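Pectinesterase A (Erwinia chrysanthemi, PDB 2NTP) hydrolyses the methyl esters of galacturonate units in pectin, releasing methanol, probably as the first step in maceration and soft-rotting of plant tissue. Local coordinates at residues A[174-179]-A[242-246]; A[203-208]-A[276-280]; A[208-214]-A[260-265]; A[271-275]-A[308-312]. All coordinates share one frame; numbering follows the deposited sequence.

Contact 1 (A[174-179]-A[242-246]); sequences VDFIFG and GRPWH. With ADA (alpha-D-galactopyranuronic acid), chain C; ADA (alpha-D-galactopyranuronic acid), chain B; ADA (alpha-D-galactopyranuronic acid), chain D.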
# COMPACT_ATOMS: atom_id res chain seq x y z
N VAL A 174 -3.73 -8.06 -6.35
CA VAL A 174 -4.32 -7.07 -7.25
C VAL A 174 -4.20 -5.66 -6.67
O VAL A 174 -4.72 -5.39 -5.59
CB VAL A 174 -5.82 -7.40 -7.52
CG1 VAL A 174 -6.54 -6.21 -8.19
CG2 VAL A 174 -5.95 -8.66 -8.37
N ASP A 175 -3.51 -4.79 -7.40
CA ASP A 175 -3.42 -3.37 -7.06
C ASP A 175 -2.90 -3.17 -5.64
O ASP A 175 -3.48 -2.39 -4.87
CB ASP A 175 -4.79 -2.68 -7.24
CG ASP A 175 -5.34 -2.77 -8.66
OD1 ASP A 175 -4.62 -3.24 -9.56
OD2 ASP A 175 -6.50 -2.37 -8.89
N PHE A 176 -1.83 -3.87 -5.27
CA PHE A 176 -1.45 -3.91 -3.85
C PHE A 176 -0.72 -2.66 -3.34
O PHE A 176 -0.52 -2.51 -2.13
CB PHE A 176 -0.86 -5.26 -3.38
CG PHE A 176 0.51 -5.60 -3.93
CD1 PHE A 176 1.67 -5.14 -3.29
CD2 PHE A 176 0.64 -6.47 -5.01
CE1 PHE A 176 2.94 -5.50 -3.76
CE2 PHE A 176 1.92 -6.85 -5.48
CZ PHE A 176 3.07 -6.36 -4.86
N ILE A 177 -0.34 -1.78 -4.26
CA ILE A 177 0.03 -0.41 -3.92
C ILE A 177 -0.82 0.46 -4.83
O ILE A 177 -0.65 0.40 -6.05
CB ILE A 177 1.52 -0.09 -4.16
CG1 ILE A 177 2.42 -1.04 -3.36
CG2 ILE A 177 1.82 1.37 -3.81
CD1 ILE A 177 3.89 -1.02 -3.78
N PHE A 178 -1.73 1.23 -4.26
CA PHE A 178 -2.66 2.01 -5.09
C PHE A 178 -3.01 3.35 -4.44
O PHE A 178 -2.87 3.52 -3.23
CB PHE A 178 -3.93 1.20 -5.40
CG PHE A 178 -4.87 1.04 -4.23
CD1 PHE A 178 -4.52 0.23 -3.15
CD2 PHE A 178 -6.11 1.68 -4.22
CE1 PHE A 178 -5.38 0.08 -2.06
CE2 PHE A 178 -6.99 1.52 -3.14
CZ PHE A 178 -6.62 0.72 -2.06
N GLY A 179 -3.45 4.29 -5.27
CA GLY A 179 -3.88 5.59 -4.76
C GLY A 179 -3.17 6.75 -5.43
O GLY A 179 -2.39 6.57 -6.37
N GLY A 242 1.79 -2.27 -13.31
CA GLY A 242 0.79 -1.27 -12.97
C GLY A 242 -0.34 -1.24 -13.98
O GLY A 242 -0.16 -1.66 -15.12
N ARG A 243 -1.49 -0.75 -13.53
CA ARG A 243 -2.61 -0.41 -14.42
C ARG A 243 -3.21 0.91 -13.91
O ARG A 243 -3.10 1.23 -12.72
CB ARG A 243 -3.64 -1.54 -14.50
CG ARG A 243 -4.26 -1.97 -13.17
CD ARG A 243 -5.27 -3.09 -13.37
NE ARG A 243 -5.99 -3.38 -12.13
CZ ARG A 243 -7.13 -4.07 -12.05
NH1 ARG A 243 -7.70 -4.55 -13.16
NH2 ARG A 243 -7.70 -4.27 -10.88
N PRO A 244 -3.84 1.70 -14.80
CA PRO A 244 -4.24 3.05 -14.40
C PRO A 244 -5.58 3.10 -13.68
O PRO A 244 -6.62 2.87 -14.30
CB PRO A 244 -4.33 3.81 -15.74
CG PRO A 244 -4.10 2.78 -16.83
CD PRO A 244 -4.18 1.43 -16.21
N TRP A 245 -5.55 3.41 -12.38
CA TRP A 245 -6.79 3.53 -11.61
C TRP A 245 -7.37 4.93 -11.73
O TRP A 245 -6.75 5.91 -11.32
CB TRP A 245 -6.56 3.16 -10.14
CG TRP A 245 -7.82 3.18 -9.33
CD1 TRP A 245 -9.06 2.76 -9.73
CD2 TRP A 245 -7.96 3.61 -7.97
NE1 TRP A 245 -9.97 2.92 -8.71
CE2 TRP A 245 -9.32 3.45 -7.62
CE3 TRP A 245 -7.07 4.13 -7.02
CZ2 TRP A 245 -9.81 3.78 -6.34
CZ3 TRP A 245 -7.55 4.47 -5.76
CH2 TRP A 245 -8.92 4.29 -5.43
N HIS A 246 -8.56 5.01 -12.30
CA HIS A 246 -9.32 6.25 -12.37
C HIS A 246 -10.51 6.11 -11.43
O HIS A 246 -11.54 5.57 -11.84
CB HIS A 246 -9.78 6.50 -13.81
CG HIS A 246 -8.65 6.82 -14.76
ND1 HIS A 246 -8.53 8.04 -15.38
CD2 HIS A 246 -7.60 6.08 -15.17
CE1 HIS A 246 -7.45 8.04 -16.15
NE2 HIS A 246 -6.87 6.86 -16.04
C1 ADA C . -11.00 0.29 -6.57
C2 ADA C . -11.37 0.35 -5.08
C3 ADA C . -12.88 0.28 -4.92
C4 ADA C . -13.55 1.38 -5.75
C5 ADA C . -13.13 1.26 -7.21
C6 ADA C . -13.73 2.37 -8.03
O2 ADA C . -10.77 -0.74 -4.36
O3 ADA C . -13.25 0.37 -3.54
O4 ADA C . -13.18 2.68 -5.26
O5 ADA C . -11.69 1.30 -7.32
O6B ADA C . -12.97 3.14 -8.66
O6A ADA C . -14.98 2.47 -8.05
C1 ADA B . -9.49 -7.50 -10.88
C2 ADA B . -9.98 -7.56 -9.43
C3 ADA B . -11.47 -7.24 -9.35
C4 ADA B . -11.82 -5.97 -10.13
C5 ADA B . -11.24 -6.00 -11.54
C6 ADA B . -11.50 -4.70 -12.24
O2 ADA B . -9.76 -8.88 -8.92
O3 ADA B . -11.86 -7.10 -7.98
O4 ADA B . -11.30 -4.81 -9.47
O5 ADA B . -9.83 -6.24 -11.46
O6B ADA B . -10.56 -4.16 -12.87
O6A ADA B . -12.64 -4.19 -12.17
C1 ADA D . -11.93 -4.10 -8.38
C2 ADA D . -12.74 -2.89 -8.83
C3 ADA D . -11.80 -1.80 -9.34
C4 ADA D . -10.73 -1.48 -8.29
C5 ADA D . -9.98 -2.77 -7.94
C6 ADA D . -8.90 -2.58 -6.90
O2 ADA D . -13.66 -3.29 -9.85
O3 ADA D . -12.55 -0.62 -9.67
O4 ADA D . -11.37 -1.00 -7.10
O5 ADA D . -10.92 -3.72 -7.44
O6B ADA D . -8.10 -1.62 -6.98
O6A ADA D . -8.85 -3.43 -6.00

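Contact 2 (A[203-208]-A[276-280]); sequences VSGYLT and IYGWD. With ADA (alpha-D-galactopyranuronic acid), chain E.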
# COMPACT_ATOMS: atom_id res chain seq x y z
N VAL A 203 -4.21 -13.30 -15.78
CA VAL A 203 -3.40 -12.42 -14.93
C VAL A 203 -3.67 -12.67 -13.44
O VAL A 203 -4.83 -12.70 -13.02
CB VAL A 203 -3.61 -10.93 -15.30
CG1 VAL A 203 -2.85 -10.00 -14.34
CG2 VAL A 203 -3.17 -10.67 -16.73
N SER A 204 -2.60 -12.82 -12.66
CA SER A 204 -2.70 -13.00 -11.21
C SER A 204 -2.81 -11.69 -10.44
O SER A 204 -3.45 -11.64 -9.40
CB SER A 204 -1.52 -13.83 -10.68
OG SER A 204 -1.73 -15.22 -10.89
N GLY A 205 -2.18 -10.63 -10.94
CA GLY A 205 -2.30 -9.33 -10.27
C GLY A 205 -1.51 -8.20 -10.88
O GLY A 205 -0.98 -8.32 -11.98
N TYR A 206 -1.46 -7.09 -10.14
CA TYR A 206 -0.80 -5.85 -10.58
C TYR A 206 -0.17 -5.23 -9.34
O TYR A 206 -0.83 -5.06 -8.31
CB TYR A 206 -1.81 -4.87 -11.20
CG TYR A 206 -2.81 -5.55 -12.11
CD1 TYR A 206 -4.00 -6.06 -11.59
CD2 TYR A 206 -2.56 -5.71 -13.47
CE1 TYR A 206 -4.92 -6.72 -12.40
CE2 TYR A 206 -3.49 -6.37 -14.30
CZ TYR A 206 -4.67 -6.86 -13.75
OH TYR A 206 -5.59 -7.52 -14.52
N LEU A 207 1.11 -4.89 -9.44
CA LEU A 207 1.82 -4.32 -8.30
C LEU A 207 1.22 -2.98 -7.90
O LEU A 207 1.04 -2.70 -6.72
CB LEU A 207 3.31 -4.12 -8.61
CG LEU A 207 4.26 -5.29 -8.37
CD1 LEU A 207 3.93 -6.48 -9.25
CD2 LEU A 207 5.69 -4.84 -8.60
N THR A 208 0.93 -2.15 -8.89
CA THR A 208 0.47 -0.80 -8.62
C THR A 208 -0.79 -0.43 -9.38
O THR A 208 -1.04 -0.95 -10.47
CB THR A 208 1.56 0.27 -8.91
OG1 THR A 208 1.81 0.34 -10.32
CG2 THR A 208 2.86 -0.07 -8.18
N ILE A 276 6.77 -10.84 -14.03
CA ILE A 276 6.39 -9.55 -14.61
C ILE A 276 6.29 -9.63 -16.14
O ILE A 276 7.24 -10.08 -16.80
CB ILE A 276 7.41 -8.44 -14.22
CG1 ILE A 276 7.43 -8.21 -12.69
CG2 ILE A 276 7.12 -7.13 -14.97
CD1 ILE A 276 6.07 -7.84 -12.06
N TYR A 277 5.16 -9.20 -16.69
CA TYR A 277 4.97 -9.14 -18.15
C TYR A 277 5.06 -7.72 -18.72
O TYR A 277 5.24 -7.55 -19.94
CB TYR A 277 3.67 -9.83 -18.59
CG TYR A 277 2.40 -9.23 -18.02
CD1 TYR A 277 1.86 -8.04 -18.52
CD2 TYR A 277 1.72 -9.87 -16.98
CE1 TYR A 277 0.69 -7.49 -17.99
CE2 TYR A 277 0.54 -9.33 -16.45
CZ TYR A 277 0.04 -8.15 -16.95
OH TYR A 277 -1.11 -7.62 -16.42
N GLY A 278 4.92 -6.71 -17.86
CA GLY A 278 4.87 -5.31 -18.29
C GLY A 278 3.71 -4.57 -17.66
O GLY A 278 3.33 -4.87 -16.53
N TRP A 279 3.16 -3.60 -18.38
CA TRP A 279 2.07 -2.78 -17.88
C TRP A 279 0.72 -3.29 -18.41
O TRP A 279 0.68 -4.16 -19.28
CB TRP A 279 2.27 -1.32 -18.31
CG TRP A 279 3.58 -0.72 -17.89
CD1 TRP A 279 4.70 -0.57 -18.67
CD2 TRP A 279 3.92 -0.18 -16.60
NE1 TRP A 279 5.71 0.02 -17.94
CE2 TRP A 279 5.25 0.27 -16.67
CE3 TRP A 279 3.21 -0.04 -15.40
CZ2 TRP A 279 5.91 0.86 -15.58
CZ3 TRP A 279 3.86 0.54 -14.31
CH2 TRP A 279 5.19 0.99 -14.41
N ASP A 280 -0.38 -2.76 -17.88
CA ASP A 280 -1.70 -3.19 -18.33
C ASP A 280 -2.72 -2.06 -18.32
O ASP A 280 -2.45 -0.97 -17.79
CB ASP A 280 -2.21 -4.37 -17.49
CG ASP A 280 -2.98 -5.41 -18.32
OD1 ASP A 280 -3.68 -5.03 -19.29
OD2 ASP A 280 -2.88 -6.61 -18.00
C1 ADA E . -11.45 -10.09 -14.57
C2 ADA E . -10.51 -8.88 -14.61
C3 ADA E . -9.17 -9.20 -13.94
C4 ADA E . -9.41 -9.72 -12.52
C5 ADA E . -10.40 -10.89 -12.51
C6 ADA E . -10.73 -11.30 -11.10
O1 ADA E . -10.96 -11.14 -15.42
O2 ADA E . -10.29 -8.45 -15.97
O3 ADA E . -8.32 -8.05 -13.91
O4 ADA E . -9.86 -8.65 -11.67
O5 ADA E . -11.61 -10.56 -13.22
O6B ADA E . -11.73 -10.79 -10.54
O6A ADA E . -9.99 -12.13 -10.53
O HOH W 1 -5.38 -7.48 -17.15

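Contact 3 (A[208-214]-A[260-265]); sequences TAPSTNI and NAIGQT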
# COMPACT_ATOMS: atom_id res chain seq x y z
N THR A 208 0.93 -2.15 -8.89
CA THR A 208 0.47 -0.80 -8.62
C THR A 208 -0.79 -0.43 -9.38
O THR A 208 -1.04 -0.95 -10.47
CB THR A 208 1.56 0.27 -8.91
OG1 THR A 208 1.81 0.34 -10.32
CG2 THR A 208 2.86 -0.07 -8.18
N ALA A 209 -1.57 0.47 -8.80
CA ALA A 209 -2.72 1.06 -9.48
C ALA A 209 -2.78 2.53 -9.07
O ALA A 209 -3.57 2.91 -8.21
CB ALA A 209 -4.01 0.33 -9.13
N PRO A 210 -1.90 3.36 -9.67
CA PRO A 210 -1.85 4.77 -9.30
C PRO A 210 -3.04 5.55 -9.85
O PRO A 210 -3.51 5.27 -10.96
CB PRO A 210 -0.55 5.25 -9.95
CG PRO A 210 -0.41 4.38 -11.16
CD PRO A 210 -0.93 3.03 -10.73
N SER A 211 -3.53 6.50 -9.05
CA SER A 211 -4.62 7.39 -9.45
C SER A 211 -4.16 8.85 -9.40
O SER A 211 -4.98 9.77 -9.28
CB SER A 211 -5.81 7.19 -8.52
OG SER A 211 -5.41 7.31 -7.17
N THR A 212 -2.85 9.03 -9.52
CA THR A 212 -2.20 10.33 -9.40
C THR A 212 -2.87 11.35 -10.32
O THR A 212 -3.01 11.10 -11.51
CB THR A 212 -0.71 10.23 -9.83
OG1 THR A 212 -0.18 8.94 -9.49
CG2 THR A 212 0.13 11.33 -9.17
N ASN A 213 -3.30 12.48 -9.76
CA ASN A 213 -3.84 13.56 -10.59
C ASN A 213 -2.79 14.04 -11.59
O ASN A 213 -1.61 14.12 -11.27
CB ASN A 213 -4.31 14.74 -9.73
CG ASN A 213 -4.90 15.87 -10.56
OD1 ASN A 213 -4.23 16.86 -10.85
ND2 ASN A 213 -6.16 15.72 -10.97
N ILE A 214 -3.23 14.35 -12.81
CA ILE A 214 -2.32 14.74 -13.89
C ILE A 214 -1.43 15.94 -13.54
O ILE A 214 -0.30 16.04 -14.02
CB ILE A 214 -3.09 14.98 -15.23
CG1 ILE A 214 -2.12 15.15 -16.42
CG2 ILE A 214 -4.07 16.15 -15.11
CD1 ILE A 214 -1.19 13.94 -16.65
N ASN A 260 -9.06 12.75 -14.96
CA ASN A 260 -7.79 13.41 -14.71
C ASN A 260 -6.86 12.67 -13.75
O ASN A 260 -5.77 13.16 -13.44
CB ASN A 260 -8.02 14.84 -14.22
CG ASN A 260 -8.71 15.70 -15.25
OD1 ASN A 260 -8.29 15.78 -16.40
ND2 ASN A 260 -9.79 16.36 -14.83
N ALA A 261 -7.30 11.51 -13.29
CA ALA A 261 -6.47 10.63 -12.48
C ALA A 261 -5.63 9.78 -13.43
O ALA A 261 -5.95 8.62 -13.72
CB ALA A 261 -7.34 9.76 -11.59
N ILE A 262 -4.56 10.38 -13.93
CA ILE A 262 -3.67 9.75 -14.90
C ILE A 262 -2.41 9.35 -14.14
O ILE A 262 -1.44 10.11 -14.03
CB ILE A 262 -3.40 10.67 -16.12
CG1 ILE A 262 -4.70 10.91 -16.90
CG2 ILE A 262 -2.35 10.06 -17.05
CD1 ILE A 262 -4.71 12.19 -17.73
N GLY A 263 -2.45 8.13 -13.61
CA GLY A 263 -1.50 7.69 -12.59
C GLY A 263 -0.06 7.60 -13.05
O GLY A 263 0.21 7.38 -14.23
N GLN A 264 0.85 7.78 -12.09
CA GLN A 264 2.27 7.61 -12.34
C GLN A 264 2.84 6.48 -11.49
O GLN A 264 2.63 6.45 -10.28
CB GLN A 264 3.04 8.91 -12.03
CG GLN A 264 4.56 8.79 -12.21
CD GLN A 264 5.32 9.95 -11.61
OE1 GLN A 264 5.65 9.95 -10.43
NE2 GLN A 264 5.59 10.96 -12.44
N THR A 265 3.53 5.55 -12.15
CA THR A 265 4.39 4.59 -11.46
C THR A 265 5.72 4.58 -12.19
O THR A 265 5.76 4.35 -13.41
CB THR A 265 3.81 3.16 -11.46
OG1 THR A 265 2.56 3.15 -10.77
CG2 THR A 265 4.76 2.20 -10.76
O HOH W 2 -4.61 6.29 -13.52

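Contact 4 (A[271-275]-A[308-312]); sequences SMDNH and GAGAT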
# COMPACT_ATOMS: atom_id res chain seq x y z
N SER A 271 15.13 -4.68 -9.37
CA SER A 271 15.16 -6.04 -9.92
C SER A 271 13.74 -6.56 -10.10
O SER A 271 12.84 -6.23 -9.33
CB SER A 271 15.97 -6.99 -9.04
OG SER A 271 15.36 -7.20 -7.79
N MET A 272 13.55 -7.38 -11.13
CA MET A 272 12.24 -7.94 -11.42
C MET A 272 12.40 -9.38 -11.86
O MET A 272 13.15 -9.65 -12.80
CB MET A 272 11.54 -7.16 -12.54
CG MET A 272 11.28 -5.71 -12.22
SD MET A 272 10.71 -4.79 -13.65
CE MET A 272 10.49 -3.18 -12.89
N ASP A 273 11.71 -10.30 -11.19
CA ASP A 273 11.66 -11.68 -11.66
C ASP A 273 10.71 -11.82 -12.84
O ASP A 273 9.99 -10.87 -13.19
CB ASP A 273 11.27 -12.63 -10.52
CG ASP A 273 11.82 -14.05 -10.73
OD1 ASP A 273 12.39 -14.35 -11.81
OD2 ASP A 273 11.69 -14.86 -9.79
N ASN A 274 10.71 -12.99 -13.47
CA ASN A 274 9.99 -13.17 -14.73
C ASN A 274 8.47 -13.33 -14.61
O ASN A 274 7.81 -13.56 -15.61
CB ASN A 274 10.60 -14.30 -15.58
CG ASN A 274 10.24 -15.69 -15.08
OD1 ASN A 274 9.53 -15.84 -14.08
ND2 ASN A 274 10.72 -16.71 -15.78
N HIS A 275 7.93 -13.19 -13.40
CA HIS A 275 6.47 -13.13 -13.24
C HIS A 275 5.90 -11.84 -13.85
O HIS A 275 4.72 -11.77 -14.19
CB HIS A 275 6.06 -13.30 -11.76
CG HIS A 275 6.55 -12.21 -10.85
ND1 HIS A 275 7.88 -11.99 -10.58
CD2 HIS A 275 5.86 -11.30 -10.11
CE1 HIS A 275 8.00 -10.99 -9.73
NE2 HIS A 275 6.79 -10.55 -9.44
N GLY A 308 17.12 -8.21 -13.88
CA GLY A 308 16.45 -9.48 -13.60
C GLY A 308 15.58 -9.92 -14.77
O GLY A 308 15.33 -9.14 -15.69
N ALA A 309 15.11 -11.17 -14.72
CA ALA A 309 14.43 -11.79 -15.85
C ALA A 309 13.15 -11.08 -16.32
O ALA A 309 12.76 -11.21 -17.48
CB ALA A 309 14.16 -13.26 -15.57
N GLY A 310 12.51 -10.33 -15.43
CA GLY A 310 11.31 -9.57 -15.79
C GLY A 310 11.58 -8.21 -16.41
O GLY A 310 10.65 -7.46 -16.72
N ALA A 311 12.85 -7.88 -16.59
CA ALA A 311 13.24 -6.55 -17.05
C ALA A 311 13.48 -6.46 -18.56
O ALA A 311 14.58 -6.17 -19.01
CB ALA A 311 14.46 -6.07 -16.30
N THR A 312 12.43 -6.68 -19.34
CA THR A 312 12.54 -6.51 -20.79
C THR A 312 12.32 -5.06 -21.21
O THR A 312 11.55 -4.33 -20.58
CB THR A 312 11.57 -7.43 -21.52
OG1 THR A 312 10.26 -7.23 -21.00
CG2 THR A 312 11.96 -8.88 -21.31

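Contact 1 (A[174-179]-A[242-246])
The guanidinium of Arg243 takes the carboxylate of Asp175 at its edge, while Val174 CG1 and two galacturonates come to it obliquely; the indole of Trp245 has Gly179 CA at one edge and C6 of the chain C galacturonate at another. Both flat groups belong to the substrate cleft of a right-handed parallel beta-helix, the pectinesterase fold, and Asp175 is the nucleophile. Arg243 grips it side-on with two nitrogens: NE bonds OD1 on its syn lone pair at 2.9 Å, whereas NH2 reaches OD2 at 3.0 Å from above the carboxylate plane. The planes of the two groups are 52° apart, so the pair is twisted and not coplanar. CG of Arg243 lies between its backbone N and carbonyl carbon (chi1 58°), and the extended chain beyond carries the guanidinium to the acid. The same NH2 also bonds ring oxygen O5 of the chain B sugar at 3.0 Å, which ties nucleophile and substrate to one cation.

Further along the cleft, CZ3 of Trp245 meets CD2 at the edge of the Phe178 ring at 3.5 Å, the ring planes being 59° apart. Phe178 also stacks on Tyr157 and touches the proton donor Asp154. On the substrate side of the indole, Trp245 NE1 gives a 3.0 Å bond to carboxylate oxygen O6B of the chain C sugar and a weak one to its O5.

Contact 2 (A[203-208]-A[276-280])
A tyrosine hydroxyl lies against carbon here: Tyr277 OH approaches CE2 of Tyr206 obliquely at 3.4 Å, and the methyls of Val203 crowd the same oxygen, CG1 at 3.6 Å. Its polar partner comes from its own segment, where Asp280 OD2 accepts a 2.6 Å bond from Tyr277 OH on its anti lone pair. That carboxylate oxygen also lies in plane at the edge of the Tyr206 ring, with the carboxylate turned 71° from the ring. A water completes the polar link between the segments, donating to Asp280 OD2 at 2.8 Å and hydrogen-bonding Tyr206 OH. Asp280 OD2 is thus held by two donors, and the shared water probably helps to hold the Tyr206 hydroxyl in place.

The segments contribute strands 205-210 and 276-278 to one parallel sheet of the beta-helix, but strand 239-242 runs between them, so side chains and solvent make the contact. On the cleft side OH of Tyr206, a substrate-binding residue, shares a 2.8 Å hydrogen bond with ADA O3 of the chain E galacturonate; that sugar also bonds Arg195.

Tyr277 CG sits between the backbone N and the carbonyl carbon (chi1 61°), which sends the ring across Val203 at about a right angle. Deeper in, methyls CD1 of Leu207 and CD1 of Ile276 meet at 3.8 Å, in the apolar interior that Val227 of strand 226-229 also lines. Thr208 OG1, which is bonded to Leu241 O, lies at the edge of the Trp279 indole, 4.5 Å from CZ3.

Contact 3 (A[208-214]-A[260-265])
Thr208 and Thr265 reach toward each other tip to tip, and the hydroxyl OG1 of Thr265 donates to OG1 of Thr208 at 2.9 Å. They belong to strands 205-210 and 264-268, which lie in different parallel sheets of the beta-helix, so the bond runs through the interior of the coil. In Thr208 the hydroxyl stands between the backbone N and the carbonyl carbon (chi1 68°), and OG1 is also bonded to Leu241 O, its stronger partner. The Pro210 side chain crosses that of Thr265 at about a right angle, Pro210 CG lying 3.2 Å from Thr265 OG1.

Thr212 holds an off-rotamer chi1 of -33°, its OG1 swung beside its own backbone N. From there the oxygen receives the Gln264 N-H at 3.0 Å, nearly straight at 168°. Gln264 itself extends away, its amide taken up by Gly219 and, weakly, Lys217. Thr212 N is buried here with no partner in the model.

Toward the surface, Ile214 and Ile262 run side by side, with Ile214 CD1 4.0 Å from Ile262 CB. The side chains of Asn213 and Asn260 also lie side by side, pointing the same way, with Asn213 OD1 bonded to Asn215 N. Ala261 centres an inverse gamma turn; Asn260 O, at its start, also accepts the Ile214 N-H at 2.9 Å. A water accepts from Gly263 N at 2.8 Å and lies within donating distance of Pro210 O and Ala261 O, more acceptors than it has protons for once its other neighbours are counted.

Contact 4 (A[271-275]-A[308-312])
Met272 O is the polar atom around which this contact closes: Gly310 N donates to it at 2.8 Å, with the N-H nearly aimed at the oxygen (160°) but placed well above the carbonyl plane. Gly308 CA adds a CA-H...O contact to the same oxygen at 3.4 Å. The donor belongs to a type I beta turn from Gly308 to Ala311, closed by Ala311 N to Gly308 O at 2.9 Å, so the turn presents one side of its backbone to the end of strand 271-272. A second CA-H...O contact runs from Gly310 CA to Asp273 O at 3.2 Å. Gly308 and Gly310 have no side chain to stand between the backbones, and the CA atoms of Asn274 and Gly310 approach to 4.0 Å.

Side chains do less. Asn274 CB meets Ala309 CB at 3.7 Å, while the extended chain of Met272 leads away from the turn after its CB has packed against Gly310. Asp273 OD1 receives Asn274 N at 2.7 Å from above its carboxylate plane, across the bend leaving the strand. The polar ends of both residues turn to Arg229: Asp273 OD2 forms a salt bridge with its NE, and Asn274 OD1 accepts from its NH2.

Strand 271-272 is an edge strand of its parallel beta-helix sheet, next to strand 226-229. The turn comes from the loop between strand 300-304 and helix 322-325, and Arg317 of the same loop bonds Gly310 O; just before the turn, Tyr307 bonds the backbone of Met272 at the sheet's edge.

How the contacts relate
Contacts 2 and 3 both use strand 205-210, sharing Thr208, and contact 1 lies on the neighbouring strand 178-179. Contact 1 holds the nucleophile and two substrate-binding residues; contact 2, about 10 Å away between centres, adds the substrate-binding Tyr206, whose side chain comes about 3 Å from that of Arg243. Gly242 O and Asp280 N, 3.0 Å apart, probably bond the two directly. Contact 3 lies about 8 Å from contact 1 between centres, joined by a probable bond from Ala209 N to Ile177 O at 2.9 Å. Contact 4, about 19 Å from contact 1 between centres and remote from the substrate, touches contact 2 alone, where Ile276 CG2 packs 4.0 Å from Gly310 O.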